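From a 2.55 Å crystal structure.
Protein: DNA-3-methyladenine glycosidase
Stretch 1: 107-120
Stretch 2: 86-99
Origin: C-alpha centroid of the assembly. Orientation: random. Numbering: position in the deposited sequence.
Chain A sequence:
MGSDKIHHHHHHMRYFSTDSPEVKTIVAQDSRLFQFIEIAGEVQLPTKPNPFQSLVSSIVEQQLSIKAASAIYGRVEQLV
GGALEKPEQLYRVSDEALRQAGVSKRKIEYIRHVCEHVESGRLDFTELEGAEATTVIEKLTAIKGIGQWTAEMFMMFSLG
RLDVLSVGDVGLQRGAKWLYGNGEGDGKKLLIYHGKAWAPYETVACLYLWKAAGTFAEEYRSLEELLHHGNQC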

ATOM      1  N   LYS A 107      13.182  12.288   8.258  1.00 66.82           N
ATOM      2  CA  LYS A 107      11.750  12.068   8.376  1.00 67.97           C
ATOM      3  C   LYS A 107      11.008  13.351   8.824  1.00 68.18           C
ATOM      4  O   LYS A 107       9.890  13.616   8.411  1.00 66.28           O
ATOM      5  CB  LYS A 107      11.461  10.907   9.307  1.00 69.42           C
ATOM      6  CG  LYS A 107      11.844   9.543   8.734  1.00 68.85           C
ATOM      7  CD  LYS A 107      11.723   8.447   9.809  1.00 71.64           C
ATOM      8  CE  LYS A 107      11.823   7.043   9.225  1.00 68.72           C
ATOM      9  NZ  LYS A 107      11.808   6.022  10.302  1.00 73.41           N
ATOM     10  N   ILE A 108      11.655  14.177   9.629  1.00 70.50           N
ATOM     11  CA  ILE A 108      11.053  15.442  10.025  1.00 68.17           C
ATOM     12  C   ILE A 108      10.840  16.362   8.838  1.00 69.20           C
ATOM     13  O   ILE A 108       9.773  16.954   8.724  1.00 70.11           O
ATOM     14  CB  ILE A 108      11.864  16.141  11.107  1.00 68.53           C
ATOM     15  CG1 ILE A 108      11.713  15.344  12.418  1.00 63.92           C
ATOM     16  CG2 ILE A 108      11.367  17.575  11.255  1.00 57.23           C
ATOM     17  CD1 ILE A 108      12.767  15.632  13.429  1.00 60.77           C
ATOM     18  N   GLU A 109      11.829  16.459   7.948  1.00 67.62           N
ATOM     19  CA  GLU A 109      11.665  17.230   6.736  1.00 68.05           C
ATOM     20  C   GLU A 109      10.482  16.680   5.898  1.00 68.50           C
ATOM     21  O   GLU A 109       9.656  17.454   5.392  1.00 68.84           O
ATOM     22  CB  GLU A 109      12.962  17.244   5.934  1.00 65.62           C
ATOM     23  CG  GLU A 109      12.860  17.940   4.538  1.00 80.30           C
ATOM     24  CD  GLU A 109      14.209  18.036   3.734  1.00 78.09           C
ATOM     25  OE1 GLU A 109      15.257  17.529   4.220  1.00 86.53           O
ATOM     26  OE2 GLU A 109      14.202  18.630   2.616  1.00 88.90           O
ATOM     27  N   TYR A 110      10.369  15.359   5.763  1.00 66.59           N
ATOM     28  CA  TYR A 110       9.270  14.820   4.989  1.00 66.38           C
ATOM     29  C   TYR A 110       7.922  15.148   5.621  1.00 65.83           C
ATOM     30  O   TYR A 110       6.994  15.536   4.935  1.00 67.03           O
ATOM     31  CB  TYR A 110       9.382  13.300   4.803  1.00 67.32           C
ATOM     32  CG  TYR A 110      10.707  12.802   4.268  1.00 66.28           C
ATOM     33  CD1 TYR A 110      11.509  13.592   3.435  1.00 62.62           C
ATOM     34  CD2 TYR A 110      11.157  11.518   4.601  1.00 63.25           C
ATOM     35  CE1 TYR A 110      12.726  13.110   2.948  1.00 63.62           C
ATOM     36  CE2 TYR A 110      12.374  11.027   4.117  1.00 62.92           C
ATOM     37  CZ  TYR A 110      13.151  11.821   3.308  1.00 66.97           C
ATOM     38  OH  TYR A 110      14.342  11.308   2.874  1.00 66.44           O
ATOM     39  N   ILE A 111       7.814  14.988   6.925  1.00 65.83           N
ATOM     40  CA  ILE A 111       6.559  15.270   7.624  1.00 67.19           C
ATOM     41  C   ILE A 111       6.163  16.754   7.466  1.00 66.92           C
ATOM     42  O   ILE A 111       5.012  17.093   7.140  1.00 65.49           O
ATOM     43  CB  ILE A 111       6.656  14.884   9.132  1.00 67.46           C
ATOM     44  CG1 ILE A 111       6.688  13.353   9.252  1.00 63.07           C
ATOM     45  CG2 ILE A 111       5.467  15.467   9.946  1.00 62.80           C
ATOM     46  CD1 ILE A 111       7.373  12.811  10.504  1.00 56.26           C
ATOM     47  N   ARG A 112       7.125  17.633   7.669  1.00 64.68           N
ATOM     48  CA  ARG A 112       6.884  19.049   7.425  1.00 63.73           C
ATOM     49  C   ARG A 112       6.401  19.301   6.004  1.00 64.02           C
ATOM     50  O   ARG A 112       5.494  20.117   5.800  1.00 66.51           O
ATOM     51  CB  ARG A 112       8.146  19.883   7.641  1.00 61.87           C
ATOM     52  CG  ARG A 112       8.624  19.969   9.033  1.00 54.91           C
ATOM     53  CD  ARG A 112       7.560  20.378  10.028  1.00 62.48           C
ATOM     54  NE  ARG A 112       8.147  20.410  11.360  1.00 68.61           N
ATOM     55  CZ  ARG A 112       7.475  20.578  12.493  1.00 74.52           C
ATOM     56  NH1 ARG A 112       6.146  20.739  12.480  1.00 71.79           N
ATOM     57  NH2 ARG A 112       8.148  20.580  13.652  1.00 71.72           N
ATOM     58  N   HIS A 113       6.986  18.613   5.037  1.00 59.57           N
ATOM     59  CA  HIS A 113       6.605  18.841   3.670  1.00 61.84           C
ATOM     60  C   HIS A 113       5.172  18.342   3.456  1.00 61.58           C
ATOM     61  O   HIS A 113       4.418  18.956   2.704  1.00 60.95           O
ATOM     62  CB  HIS A 113       7.607  18.193   2.712  1.00 64.74           C
ATOM     63  CG  HIS A 113       7.685  18.852   1.373  1.00 70.64           C
ATOM     64  ND1 HIS A 113       7.541  18.153   0.189  1.00 79.47           N
ATOM     65  CD2 HIS A 113       7.898  20.143   1.025  1.00 74.71           C
ATOM     66  CE1 HIS A 113       7.662  18.984  -0.834  1.00 75.81           C
ATOM     67  NE2 HIS A 113       7.863  20.202  -0.352  1.00 82.09           N
ATOM     68  N   VAL A 114       4.771  17.268   4.134  1.00 60.70           N
ATOM     69  CA  VAL A 114       3.386  16.795   4.039  1.00 62.02           C
ATOM     70  C   VAL A 114       2.442  17.862   4.594  1.00 64.52           C
ATOM     71  O   VAL A 114       1.409  18.186   3.994  1.00 66.36           O
ATOM     72  CB  VAL A 114       3.183  15.498   4.821  1.00 64.95           C
ATOM     73  CG1 VAL A 114       1.678  15.168   4.995  1.00 62.46           C
ATOM     74  CG2 VAL A 114       3.945  14.357   4.153  1.00 60.51           C
ATOM     75  N   CYS A 115       2.806  18.432   5.732  1.00 64.15           N
ATOM     76  CA  CYS A 115       2.001  19.498   6.317  1.00 64.23           C
ATOM     77  C   CYS A 115       1.829  20.654   5.404  1.00 63.68           C
ATOM     78  O   CYS A 115       0.723  21.098   5.192  1.00 66.06           O
ATOM     79  CB  CYS A 115       2.650  20.014   7.569  1.00 62.67           C
ATOM     80  SG  CYS A 115       2.584  18.799   8.880  1.00 72.86           S
ATOM     81  N   GLU A 116       2.939  21.148   4.881  1.00 64.65           N
ATOM     82  CA  GLU A 116       2.920  22.239   3.921  1.00 67.44           C
ATOM     83  C   GLU A 116       1.935  21.940   2.778  1.00 66.12           C
ATOM     84  O   GLU A 116       1.116  22.788   2.422  1.00 66.26           O
ATOM     85  CB  GLU A 116       4.342  22.511   3.389  1.00 65.97           C
ATOM     86  CG  GLU A 116       4.444  23.621   2.323  1.00 76.31           C
ATOM     87  CD  GLU A 116       5.819  23.692   1.607  1.00 74.79           C
ATOM     88  OE1 GLU A 116       6.875  23.639   2.282  1.00 81.10           O
ATOM     89  OE2 GLU A 116       5.820  23.819   0.355  1.00 89.52           O
ATOM     90  N   HIS A 117       2.010  20.738   2.220  1.00 63.02           N
ATOM     91  CA  HIS A 117       1.190  20.399   1.077  1.00 64.49           C
ATOM     92  C   HIS A 117      -0.307  20.246   1.434  1.00 63.90           C
ATOM     93  O   HIS A 117      -1.164  20.565   0.626  1.00 61.21           O
ATOM     94  CB  HIS A 117       1.682  19.092   0.433  1.00 65.25           C
ATOM     95  CG  HIS A 117       2.754  19.264  -0.595  1.00 62.06           C
ATOM     96  ND1 HIS A 117       2.572  18.918  -1.910  1.00 62.86           N
ATOM     97  CD2 HIS A 117       4.034  19.691  -0.493  1.00 66.23           C
ATOM     98  CE1 HIS A 117       3.693  19.132  -2.576  1.00 72.80           C
ATOM     99  NE2 HIS A 117       4.594  19.606  -1.739  1.00 61.02           N
ATOM    100  N   VAL A 118      -0.615  19.720   2.617  1.00 63.47           N
ATOM    101  CA  VAL A 118      -2.007  19.618   3.038  1.00 62.70           C
ATOM    102  C   VAL A 118      -2.585  21.019   3.323  1.00 61.87           C
ATOM    103  O   VAL A 118      -3.677  21.339   2.859  1.00 63.78           O
ATOM    104  CB  VAL A 118      -2.199  18.631   4.255  1.00 64.29           C
ATOM    105  CG1 VAL A 118      -3.642  18.699   4.818  1.00 55.81           C
ATOM    106  CG2 VAL A 118      -1.850  17.210   3.839  1.00 54.10           C
ATOM    107  N   GLU A 119      -1.862  21.856   4.045  1.00 59.53           N
ATOM    108  CA  GLU A 119      -2.409  23.155   4.463  1.00 63.27           C
ATOM    109  C   GLU A 119      -2.420  24.261   3.411  1.00 64.11           C
ATOM    110  O   GLU A 119      -3.135  25.228   3.562  1.00 66.93           O
ATOM    111  CB  GLU A 119      -1.657  23.656   5.689  1.00 66.23           C
ATOM    112  CG  GLU A 119      -1.953  22.870   6.962  1.00 76.42           C
ATOM    113  CD  GLU A 119      -1.260  23.473   8.161  1.00 92.44           C
ATOM    114  OE1 GLU A 119      -0.009  23.482   8.149  1.00104.41           O
ATOM    115  OE2 GLU A 119      -1.956  23.947   9.099  1.00101.25           O
ATOM    116  N   SER A 120      -1.601  24.128   2.380  1.00 65.57           N
ATOM    117  CA  SER A 120      -1.555  25.033   1.253  1.00 65.38           C
ATOM    118  C   SER A 120      -2.653  24.647   0.258  1.00 67.08           C
ATOM    119  O   SER A 120      -2.975  25.394  -0.684  1.00 68.52           O
ATOM    120  CB  SER A 120      -0.217  24.853   0.542  1.00 66.70           C
ATOM    121  OG  SER A 120      -0.194  23.584  -0.140  1.00 63.36           O
TER
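Stretch 2 (86-99) KPEQLYRVSDEALR

Stretch 1 is helical from Lys107 to about its end, and stretch 2 runs back along one side of it: from Pro87 it enters a weakly bonded helical turn at about 88-91, and a helix begins at Asp95. The N-to-C directions of helices 107-119 and 95-99 differ by 126°. The order of contacts is reversed as well: the CA of Ile108 lies 7.1 Å from the CA of Asp95, and the CA of Cys115 5.4 Å from the CA of Pro87.

Ile108 comes first. Its CD1 lies 3.8 Å from Leu98 CB and 3.3 Å from Arg99 CG, a branched aliphatic chain well shaped for packing against the second helix. One turn on, Ile111 CG2 touches Leu90 CD1 at 3.7 Å; Ile111 is buried with its CA-to-CB bond toward stretch 2, so its apolar side chain meets Leu90 with no polar group left to satisfy.

Arg112 supplies the polar anchor. Its long side chain starts sideways, yet its end reaches stretch 2, where NH1 donates to Leu90 O (3.1 Å) and NH2 to Val93 O (2.9 Å), while NH2 also forms a salt bridge with Asp95 OD1 (2.6 Å). The planar guanidinium, with donors along its edge, can thus bind the turn and the start of the helix together; Leu98 CD1 covers one face.

Beyond it, compact Cys115 TOKEN allows close approach: SG is 4.0 Å from Leu90 CD1 and 4.2 Å from Pro87 CB. Val118 CG1 then meets Pro87 CG at 3.6 Å, apolar against apolar, and the aliphatic part of Glu119 finishes the contact, CG lying 3.7 Å from Pro87 CB.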

ATOM      1  N   LYS A  86      -4.706  16.267  12.378  1.00 73.30           N
ATOM      2  CA  LYS A  86      -4.729  17.499  11.612  1.00 72.42           C
ATOM      3  C   LYS A  86      -3.323  18.071  11.608  1.00 71.71           C
ATOM      4  O   LYS A  86      -2.637  17.988  12.630  1.00 73.24           O
ATOM      5  CB  LYS A  86      -5.699  18.492  12.252  1.00 71.01           C
ATOM      6  CG  LYS A  86      -5.729  19.857  11.570  1.00 79.48           C
ATOM      7  N   PRO A  87      -2.886  18.658  10.474  1.00 69.65           N
ATOM      8  CA  PRO A  87      -1.553  19.231  10.399  1.00 68.06           C
ATOM      9  C   PRO A  87      -1.339  20.360  11.393  1.00 65.85           C
ATOM     10  O   PRO A  87      -0.241  20.520  11.883  1.00 64.44           O
ATOM     11  CB  PRO A  87      -1.479  19.781   8.974  1.00 68.10           C
ATOM     12  CG  PRO A  87      -2.525  19.092   8.237  1.00 70.23           C
ATOM     13  CD  PRO A  87      -3.611  18.845   9.212  1.00 69.25           C
ATOM     14  N   GLU A  88      -2.373  21.117  11.708  1.00 67.49           N
ATOM     15  CA  GLU A  88      -2.211  22.230  12.639  1.00 69.56           C
ATOM     16  C   GLU A  88      -1.603  21.729  13.960  1.00 70.56           C
ATOM     17  O   GLU A  88      -0.857  22.440  14.619  1.00 76.13           O
ATOM     18  CB  GLU A  88      -3.532  23.012  12.856  1.00 67.07           C
ATOM     19  N   GLN A  89      -1.858  20.489  14.330  1.00 69.61           N
ATOM     20  CA  GLN A  89      -1.319  19.953  15.595  1.00 68.70           C
ATOM     21  C   GLN A  89       0.209  19.922  15.675  1.00 69.73           C
ATOM     22  O   GLN A  89       0.787  19.906  16.757  1.00 68.02           O
ATOM     23  CB  GLN A  89      -1.825  18.541  15.820  1.00 66.46           C
ATOM     24  CG  GLN A  89      -3.319  18.436  15.836  1.00 66.58           C
ATOM     25  CD  GLN A  89      -3.743  17.137  16.412  1.00 72.18           C
ATOM     26  OE1 GLN A  89      -4.045  16.186  15.679  1.00 74.03           O
ATOM     27  NE2 GLN A  89      -3.698  17.048  17.742  1.00 66.19           N
ATOM     28  N   LEU A  90       0.859  19.852  14.522  1.00 70.40           N
ATOM     29  CA  LEU A  90       2.288  19.723  14.507  1.00 71.14           C
ATOM     30  C   LEU A  90       2.971  21.088  14.495  1.00 71.84           C
ATOM     31  O   LEU A  90       4.176  21.178  14.804  1.00 68.79           O
ATOM     32  CB  LEU A  90       2.729  18.862  13.335  1.00 69.82           C
ATOM     33  CG  LEU A  90       2.472  17.367  13.538  1.00 72.21           C
ATOM     34  CD1 LEU A  90       2.912  16.652  12.290  1.00 69.04           C
ATOM     35  CD2 LEU A  90       3.191  16.772  14.757  1.00 67.72           C
ATOM     36  N   TYR A  91       2.222  22.145  14.154  1.00 71.91           N
ATOM     37  CA  TYR A  91       2.815  23.470  14.203  1.00 75.36           C
ATOM     38  C   TYR A  91       3.346  23.639  15.610  1.00 76.57           C
ATOM     39  O   TYR A  91       4.472  24.052  15.751  1.00 79.06           O
ATOM     40  CB  TYR A  91       1.860  24.632  13.837  1.00 77.24           C
ATOM     41  CG  TYR A  91       2.467  26.030  14.074  1.00 74.37           C
ATOM     42  N   ARG A  92       2.566  23.271  16.635  1.00 77.00           N
ATOM     43  CA  ARG A  92       2.955  23.531  18.043  1.00 77.84           C
ATOM     44  C   ARG A  92       4.128  22.668  18.578  1.00 77.06           C
ATOM     45  O   ARG A  92       4.593  22.928  19.672  1.00 79.42           O
ATOM     46  CB  ARG A  92       1.732  23.409  18.992  1.00 77.07           C
ATOM     47  N   VAL A  93       4.595  21.665  17.821  1.00 74.50           N
ATOM     48  CA  VAL A  93       5.665  20.766  18.245  1.00 68.79           C
ATOM     49  C   VAL A  93       6.971  21.065  17.510  1.00 67.37           C
ATOM     50  O   VAL A  93       7.009  21.015  16.306  1.00 65.11           O
ATOM     51  CB  VAL A  93       5.288  19.325  17.915  1.00 68.58           C
ATOM     52  CG1 VAL A  93       6.364  18.360  18.421  1.00 61.55           C
ATOM     53  CG2 VAL A  93       3.918  18.998  18.488  1.00 66.55           C
ATOM     54  N   SER A  94       8.046  21.333  18.240  1.00 65.17           N
ATOM     55  CA  SER A  94       9.313  21.655  17.618  1.00 65.17           C
ATOM     56  C   SER A  94       9.995  20.436  17.026  1.00 66.49           C
ATOM     57  O   SER A  94       9.746  19.303  17.428  1.00 68.94           O
ATOM     58  CB  SER A  94      10.281  22.224  18.644  1.00 64.94           C
ATOM     59  OG  SER A  94      10.667  21.207  19.562  1.00 63.13           O
ATOM     60  N   ASP A  95      10.922  20.712  16.126  1.00 64.77           N
ATOM     61  CA  ASP A  95      11.835  19.736  15.611  1.00 65.91           C
ATOM     62  C   ASP A  95      12.690  19.049  16.695  1.00 66.86           C
ATOM     63  O   ASP A  95      12.857  17.831  16.668  1.00 70.06           O
ATOM     64  CB  ASP A  95      12.724  20.414  14.544  1.00 67.15           C
ATOM     65  CG  ASP A  95      11.946  20.758  13.219  1.00 73.98           C
ATOM     66  OD1 ASP A  95      10.725  20.488  13.127  1.00 75.11           O
ATOM     67  OD2 ASP A  95      12.558  21.291  12.255  1.00 74.09           O
ATOM     68  N   GLU A  96      13.249  19.782  17.650  1.00 68.29           N
ATOM     69  CA  GLU A  96      14.060  19.110  18.674  1.00 67.75           C
ATOM     70  C   GLU A  96      13.154  18.096  19.378  1.00 67.33           C
ATOM     71  O   GLU A  96      13.559  16.971  19.654  1.00 69.99           O
ATOM     72  CB  GLU A  96      14.717  20.088  19.663  1.00 65.31           C
ATOM     73  N   ALA A  97      11.906  18.464  19.629  1.00 66.20           N
ATOM     74  CA  ALA A  97      11.019  17.575  20.386  1.00 64.66           C
ATOM     75  C   ALA A  97      10.851  16.270  19.628  1.00 65.75           C
ATOM     76  O   ALA A  97      11.023  15.186  20.204  1.00 68.53           O
ATOM     77  CB  ALA A  97       9.678  18.224  20.636  1.00 61.61           C
ATOM     78  N   LEU A  98      10.519  16.384  18.338  1.00 63.71           N
ATOM     79  CA  LEU A  98      10.360  15.232  17.444  1.00 61.55           C
ATOM     80  C   LEU A  98      11.613  14.377  17.374  1.00 64.43           C
ATOM     81  O   LEU A  98      11.528  13.137  17.353  1.00 64.51           O
ATOM     82  CB  LEU A  98      10.006  15.700  16.038  1.00 61.30           C
ATOM     83  CG  LEU A  98       8.555  16.151  15.815  1.00 64.80           C
ATOM     84  CD1 LEU A  98       8.382  16.729  14.423  1.00 52.47           C
ATOM     85  CD2 LEU A  98       7.590  14.978  16.072  1.00 55.93           C
ATOM     86  N   ARG A  99      12.780  15.024  17.341  1.00 64.98           N
ATOM     87  CA  ARG A  99      14.028  14.280  17.380  1.00 66.52           C
ATOM     88  C   ARG A  99      14.267  13.549  18.677  1.00 65.05           C
ATOM     89  O   ARG A  99      14.743  12.422  18.664  1.00 66.98           O
ATOM     90  CB  ARG A  99      15.218  15.185  17.028  1.00 67.89           C
ATOM     91  CG  ARG A  99      15.248  15.384  15.516  1.00 79.08           C
ATOM     92  CD  ARG A  99      16.570  15.812  14.933  1.00 84.42           C
ATOM     93  NE  ARG A  99      17.671  14.920  15.263  1.00 77.34           N
ATOM     94  CZ  ARG A  99      18.931  15.215  14.972  1.00 75.39           C
ATOM     95  NH1 ARG A  99      19.221  16.322  14.304  1.00 85.12           N
ATOM     96  NH2 ARG A  99      19.903  14.408  15.331  1.00 75.87           N
TER